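Side-chain contact in histidine--tRNA ligase (Thermus thermophilus, PDB 1H4V), which catalyses the ATP-dependent attachment of L-histidine to tRNA(His), forming histidyl-tRNA(His), AMP and diphosphate, and works as a homodimer: residues I43-T47 and Q48-K52. Residues are numbered along the deposited sequence; the frame is centred on the assembly and turned at random.
Sequences IFEET and QVFEK
V49 N donates to E46 O (2.9 Å) and F50 N to T47 O (3.0 Å), two successive i to i+3 bonds. They make overlapping turns just after strand 44-46, an edge strand, within this chain, of a small antiparallel sheet in the catalytic region of this class II synthetase. The side chains of E46 and Q48 run side by side and point the same way. Q48 NE2 donates a hydrogen bond to E46 OE1 at 2.8 Å, from above the carboxylate plane, with an N-H...O angle of 136°. Carboxylate and amide are nearly perpendicular. Q48 CG sits between its backbone N and carbonyl carbon (chi1 57°), which turns the extended chain back along E46. A leucine in place of E46 would probably leave the Q48 amide without this acceptor and freer to turn. V49 of this turn packs on A3 of the second subunit. The side chains of E45 and F50 cross at about a right angle, and R88 of helix 83-92 forms a salt bridge with E45 OE1. T47 OG1 hydrogen-bonds with S75 OG and T77 OG1 on strand 75-78. V49 CG1 lies over the centre of the F50 ring, 4.0 Å above its plane, while F50 CE1 meets E45 CB at 3.9 Å.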
loop_
_atom_site.group_PDB
_atom_site.type_symbol
_atom_site.label_atom_id
_atom_site.label_comp_id
_atom_site.label_asym_id
_atom_site.label_seq_id
_atom_site.Cartn_x
_atom_site.Cartn_y
_atom_site.Cartn_z
ATOM N N ILE A 43 0.147 0.703 -10.773
ATOM C CA ILE A 43 -1.257 0.328 -10.776
ATOM C C ILE A 43 -1.725 -0.011 -12.202
ATOM O O ILE A 43 -2.593 -0.854 -12.395
ATOM C CB ILE A 43 -2.112 1.473 -10.207
ATOM C CG1 ILE A 43 -1.766 1.693 -8.723
ATOM C CG2 ILE A 43 -3.575 1.185 -10.422
ATOM C CD1 ILE A 43 -2.123 0.538 -7.786
ATOM N N PHE A 44 -1.158 0.656 -13.200
ATOM C CA PHE A 44 -1.521 0.377 -14.588
ATOM C C PHE A 44 -0.284 0.204 -15.453
ATOM O O PHE A 44 0.802 0.672 -15.109
ATOM C CB PHE A 44 -2.424 1.480 -15.171
ATOM C CG PHE A 44 -1.831 2.868 -15.132
ATOM C CD1 PHE A 44 -0.716 3.195 -15.897
ATOM C CD2 PHE A 44 -2.415 3.859 -14.349
ATOM C CE1 PHE A 44 -0.186 4.494 -15.884
ATOM C CE2 PHE A 44 -1.895 5.161 -14.327
ATOM C CZ PHE A 44 -0.774 5.476 -15.100
ATOM N N GLU A 45 -0.460 -0.483 -16.575
ATOM C CA GLU A 45 0.629 -0.744 -17.514
ATOM C C GLU A 45 0.092 -0.815 -18.932
ATOM O O GLU A 45 -1.124 -0.728 -19.161
ATOM C CB GLU A 45 1.307 -2.077 -17.181
ATOM C CG GLU A 45 1.746 -2.170 -15.750
ATOM C CD GLU A 45 3.062 -2.883 -15.584
ATOM O OE1 GLU A 45 3.873 -2.875 -16.535
ATOM O OE2 GLU A 45 3.293 -3.429 -14.489
ATOM N N GLU A 46 0.999 -0.972 -19.888
ATOM C CA GLU A 46 0.574 -1.092 -21.273
ATOM C C GLU A 46 -0.242 -2.367 -21.332
ATOM O O GLU A 46 0.146 -3.394 -20.777
ATOM C CB GLU A 46 1.765 -1.222 -22.213
ATOM C CG GLU A 46 2.571 0.021 -22.388
ATOM C CD GLU A 46 3.451 -0.082 -23.613
ATOM O OE1 GLU A 46 2.894 -0.318 -24.712
ATOM O OE2 GLU A 46 4.690 0.062 -23.478
ATOM N N THR A 47 -1.384 -2.284 -22.001
ATOM C CA THR A 47 -2.298 -3.406 -22.156
ATOM C C THR A 47 -1.623 -4.709 -22.582
ATOM O O THR A 47 -1.982 -5.782 -22.111
ATOM C CB THR A 47 -3.381 -3.036 -23.175
ATOM O OG1 THR A 47 -4.154 -1.959 -22.641
ATOM C CG2 THR A 47 -4.282 -4.207 -23.475
ATOM N N GLN A 48 -0.643 -4.619 -23.470
ATOM C CA GLN A 48 0.038 -5.819 -23.947
ATOM C C GLN A 48 0.725 -6.617 -22.840
ATOM O O GLN A 48 0.965 -7.807 -22.992
ATOM C CB GLN A 48 1.053 -5.453 -25.032
ATOM C CG GLN A 48 2.093 -4.444 -24.605
ATOM C CD GLN A 48 3.020 -4.074 -25.745
ATOM O OE1 GLN A 48 3.661 -4.940 -26.344
ATOM N NE2 GLN A 48 3.096 -2.784 -26.054
ATOM N N VAL A 49 1.032 -5.971 -21.724
ATOM C CA VAL A 49 1.690 -6.675 -20.637
ATOM C C VAL A 49 0.776 -7.774 -20.120
ATOM O O VAL A 49 1.230 -8.868 -19.767
ATOM C CB VAL A 49 2.030 -5.714 -19.490
ATOM C CG1 VAL A 49 2.458 -6.485 -18.258
ATOM C CG2 VAL A 49 3.132 -4.776 -19.934
ATOM N N PHE A 50 -0.524 -7.491 -20.141
ATOM C CA PHE A 50 -1.515 -8.427 -19.635
ATOM C C PHE A 50 -2.288 -9.278 -20.628
ATOM O O PHE A 50 -3.162 -10.039 -20.218
ATOM C CB PHE A 50 -2.482 -7.669 -18.719
ATOM C CG PHE A 50 -1.797 -7.006 -17.553
ATOM C CD1 PHE A 50 -1.801 -5.623 -17.415
ATOM C CD2 PHE A 50 -1.120 -7.770 -16.606
ATOM C CE1 PHE A 50 -1.140 -5.013 -16.354
ATOM C CE2 PHE A 50 -0.460 -7.168 -15.549
ATOM C CZ PHE A 50 -0.467 -5.792 -15.418
ATOM N N GLU A 51 -1.981 -9.159 -21.920
ATOM C CA GLU A 51 -2.658 -9.979 -22.929
ATOM C C GLU A 51 -2.046 -11.382 -22.848
ATOM O O GLU A 51 -0.828 -11.530 -22.751
ATOM C CB GLU A 51 -2.486 -9.365 -24.324
ATOM C CG GLU A 51 -3.071 -7.949 -24.427
ATOM C CD GLU A 51 -2.997 -7.356 -25.830
ATOM O OE1 GLU A 51 -1.898 -7.371 -26.434
ATOM O OE2 GLU A 51 -4.038 -6.863 -26.326
ATOM N N LYS A 52 -2.890 -12.411 -22.869
ATOM C CA LYS A 52 -2.416 -13.788 -22.741
ATOM C C LYS A 52 -2.062 -14.520 -24.030
ATOM O O LYS A 52 -1.567 -15.648 -23.985
ATOM C CB LYS A 52 -3.446 -14.614 -21.969
ATOM C CG LYS A 52 -3.895 -13.960 -20.679
ATOM C CD LYS A 52 -2.711 -13.589 -19.810
ATOM C CE LYS A 52 -3.159 -12.821 -18.580
ATOM N NZ LYS A 52 -1.992 -12.313 -17.808
#